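Local coordinates for amidohydrolase (Brucella melitensis biovar Abortus, PDB 4F0L), which is an iron-bound member of the amidohydrolase family and probably acts as a deaminase, perhaps on formimidoylglutamate-like substrates, at residues F69-A77 and S89-A98. Sequence-based numbering, arbitrary orientation.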
# COMPACT_ATOMS: atom_id res chain seq x y z
N PHE B 69 10.69 -13.97 -13.09
CA PHE B 69 10.44 -15.27 -12.43
C PHE B 69 9.99 -15.14 -10.98
O PHE B 69 9.29 -15.99 -10.48
CB PHE B 69 11.64 -16.22 -12.55
CG PHE B 69 12.81 -15.85 -11.67
CD1 PHE B 69 12.91 -16.34 -10.39
CD2 PHE B 69 13.83 -15.02 -12.14
CE1 PHE B 69 14.00 -16.01 -9.58
CE2 PHE B 69 14.91 -14.68 -11.35
CZ PHE B 69 14.99 -15.18 -10.06
N GLN B 70 10.40 -14.05 -10.32
CA GLN B 70 10.07 -13.84 -8.93
C GLN B 70 8.59 -13.58 -8.72
O GLN B 70 8.08 -13.76 -7.61
CB GLN B 70 10.95 -12.72 -8.30
CG GLN B 70 12.43 -13.14 -8.24
CD GLN B 70 13.34 -12.08 -7.68
OE1 GLN B 70 12.90 -11.10 -7.12
NE2 GLN B 70 14.64 -12.31 -7.75
N TYR B 71 7.89 -13.16 -9.78
CA TYR B 71 6.43 -13.01 -9.71
C TYR B 71 5.79 -14.32 -9.26
O TYR B 71 4.75 -14.32 -8.62
CB TYR B 71 5.88 -12.65 -11.08
CG TYR B 71 4.38 -12.42 -11.22
CD1 TYR B 71 3.76 -11.28 -10.69
CD2 TYR B 71 3.60 -13.30 -11.97
CE1 TYR B 71 2.39 -11.07 -10.85
CE2 TYR B 71 2.25 -13.09 -12.17
CZ TYR B 71 1.64 -11.97 -11.59
OH TYR B 71 0.29 -11.78 -11.80
N GLY B 72 6.38 -15.45 -9.66
CA GLY B 72 5.87 -16.75 -9.24
C GLY B 72 5.92 -16.97 -7.73
O GLY B 72 5.12 -17.72 -7.20
N MET B 73 6.83 -16.31 -7.04
CA MET B 73 6.98 -16.50 -5.60
C MET B 73 6.27 -15.42 -4.79
O MET B 73 6.32 -15.46 -3.55
CB MET B 73 8.46 -16.59 -5.20
CG MET B 73 9.17 -15.25 -5.05
SD MET B 73 10.97 -15.41 -4.93
CE MET B 73 11.18 -15.10 -3.17
N ALA B 74 5.58 -14.50 -5.45
CA ALA B 74 4.93 -13.39 -4.76
C ALA B 74 3.93 -13.93 -3.72
O ALA B 74 3.08 -14.76 -4.03
CB ALA B 74 4.23 -12.48 -5.76
N GLY B 75 4.07 -13.45 -2.47
CA GLY B 75 3.17 -13.85 -1.40
C GLY B 75 3.58 -15.13 -0.69
O GLY B 75 2.99 -15.47 0.32
N LEU B 76 4.60 -15.82 -1.20
CA LEU B 76 5.08 -17.04 -0.65
C LEU B 76 6.31 -16.87 0.27
O LEU B 76 6.67 -17.82 0.92
CB LEU B 76 5.37 -18.06 -1.78
CG LEU B 76 4.20 -18.37 -2.76
CD1 LEU B 76 4.58 -19.42 -3.82
CD2 LEU B 76 2.93 -18.86 -2.08
N ALA B 77 6.92 -15.69 0.35
CA ALA B 77 8.12 -15.48 1.19
C ALA B 77 7.83 -14.75 2.51
O ALA B 77 8.72 -14.08 3.06
CB ALA B 77 9.21 -14.74 0.40
N SER B 89 14.45 -17.38 4.55
CA SER B 89 13.24 -17.87 3.86
C SER B 89 13.07 -17.28 2.45
O SER B 89 12.68 -17.99 1.52
CB SER B 89 11.99 -17.64 4.73
OG SER B 89 11.76 -16.25 4.96
N TRP B 90 13.38 -15.99 2.30
CA TRP B 90 13.29 -15.33 0.99
C TRP B 90 14.27 -15.95 0.01
O TRP B 90 13.89 -16.31 -1.10
CB TRP B 90 13.57 -13.83 1.10
CG TRP B 90 13.23 -13.10 -0.16
CD1 TRP B 90 12.02 -12.48 -0.49
CD2 TRP B 90 14.11 -12.87 -1.32
NE1 TRP B 90 12.10 -11.90 -1.73
CE2 TRP B 90 13.31 -12.10 -2.29
CE3 TRP B 90 15.41 -13.21 -1.64
CZ2 TRP B 90 13.82 -11.71 -3.52
CZ3 TRP B 90 15.92 -12.82 -2.88
CH2 TRP B 90 15.14 -12.07 -3.80
N ARG B 91 15.52 -16.09 0.41
CA ARG B 91 16.51 -16.75 -0.45
C ARG B 91 16.17 -18.21 -0.76
O ARG B 91 16.36 -18.65 -1.89
CB ARG B 91 17.91 -16.64 0.17
CG ARG B 91 18.43 -15.21 0.24
CD ARG B 91 19.95 -15.16 0.24
NE ARG B 91 20.51 -16.09 1.21
CZ ARG B 91 20.53 -15.90 2.53
NH1 ARG B 91 20.00 -14.81 3.09
NH2 ARG B 91 21.07 -16.83 3.32
N GLU B 92 15.66 -18.95 0.22
CA GLU B 92 15.29 -20.37 -0.00
C GLU B 92 14.20 -20.48 -1.07
O GLU B 92 14.31 -21.29 -1.99
CB GLU B 92 14.83 -21.08 1.29
CG GLU B 92 14.22 -22.46 1.03
CD GLU B 92 14.16 -23.37 2.25
OE1 GLU B 92 13.77 -22.90 3.34
OE2 GLU B 92 14.49 -24.58 2.11
N ILE B 93 13.15 -19.66 -0.94
CA ILE B 93 12.05 -19.69 -1.89
C ILE B 93 12.57 -19.18 -3.25
O ILE B 93 12.30 -19.80 -4.27
CB ILE B 93 10.83 -18.89 -1.43
CG1 ILE B 93 10.28 -19.42 -0.08
CG2 ILE B 93 9.73 -18.93 -2.48
CD1 ILE B 93 9.97 -20.91 -0.03
N MET B 94 13.37 -18.12 -3.24
CA MET B 94 13.86 -17.56 -4.49
C MET B 94 14.70 -18.59 -5.27
O MET B 94 14.49 -18.77 -6.48
CB MET B 94 14.65 -16.27 -4.27
CG MET B 94 14.91 -15.52 -5.58
SD MET B 94 16.44 -16.02 -6.42
CE MET B 94 17.57 -14.96 -5.52
N TYR B 95 15.61 -19.28 -4.58
CA TYR B 95 16.43 -20.31 -5.22
C TYR B 95 15.62 -21.58 -5.60
O TYR B 95 15.92 -22.21 -6.60
CB TYR B 95 17.69 -20.64 -4.39
CG TYR B 95 18.78 -19.62 -4.59
CD1 TYR B 95 19.61 -19.67 -5.71
CD2 TYR B 95 18.96 -18.55 -3.69
CE1 TYR B 95 20.59 -18.71 -5.92
CE2 TYR B 95 19.94 -17.59 -3.89
CZ TYR B 95 20.74 -17.66 -5.01
OH TYR B 95 21.71 -16.70 -5.21
N LYS B 96 14.57 -21.94 -4.85
CA LYS B 96 13.69 -23.03 -5.29
C LYS B 96 13.11 -22.74 -6.68
O LYS B 96 13.18 -23.59 -7.57
CB LYS B 96 12.56 -23.29 -4.30
CG LYS B 96 11.53 -24.30 -4.82
CD LYS B 96 10.64 -24.84 -3.71
CE LYS B 96 9.37 -25.46 -4.28
NZ LYS B 96 8.63 -26.30 -3.28
N PHE B 97 12.57 -21.53 -6.88
CA PHE B 97 12.08 -21.11 -8.21
C PHE B 97 13.22 -20.99 -9.24
O PHE B 97 13.11 -21.53 -10.34
CB PHE B 97 11.30 -19.78 -8.15
CG PHE B 97 9.87 -19.93 -7.71
CD1 PHE B 97 9.58 -20.25 -6.39
CD2 PHE B 97 8.83 -19.80 -8.63
CE1 PHE B 97 8.26 -20.41 -5.98
CE2 PHE B 97 7.52 -19.95 -8.23
CZ PHE B 97 7.23 -20.26 -6.90
N ALA B 98 14.27 -20.25 -8.88
CA ALA B 98 15.36 -19.95 -9.81
C ALA B 98 16.01 -21.25 -10.34
O ALA B 98 16.31 -21.33 -11.52
CB ALA B 98 16.41 -19.03 -9.17
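M73 reaches from the loop that follows metal-bearing strand 56-66 of the amidohydrolase TIM-barrel fold onto helix 88-100, where W90, I93, M94 and F97 receive it. It makes two CH-pi contacts: its CE methyl lies over the W90 five-membered ring, 3.7 Å from the centroid and 14° off the normal, while its CB lies over one face of the F97 ring, toward the rim, 4.1 Å from that centroid. An unbranched, flexible chain suits this place. With CG set between the backbone N and carbonyl carbon (chi1 81°) and a bend at chi3, M73 passes its sulfur alongside the helix, SD 3.6 Å from M94 CA, before the methyl turns onto the indole.

A Met-aromatic contact of edge geometry joins M94 to F69. Here the sulfur sits at the ring edge in its plane, M94 SD 4.0 Å from F69 CE1, and A98 CB adds a small apolar neighbour to the same ring atom.

Other apolar contacts complete the seam. I93 CG2 meets M73 CB at 3.8 Å; A77 is small enough to bring its CB close to W90 CD1, and L76 CD1 lies near F97 CZ. The F97 ring also lies against the G72 carbonyl, G72 O 3.3 Å from F97 CZ; glycine suits because a CB there would run into F97 CE2. The type II turn M73-L76, with G75 at positive phi, swings L76 and A77 back to the helix. Helix 442-457 also packs on F97, and R354 of the second subunit hydrogen-bonds A77 O.

Q70 brings a polar group to the contact, and its side chain comes within about 6 Å of the iron bound by H65, H67, H241 and D329. Glutamine's long chain, extended beyond CG, carries the amide to the indole, planes 87° apart, with Q70 OE1 at the ring edge, 3.8 Å from W90 CZ2.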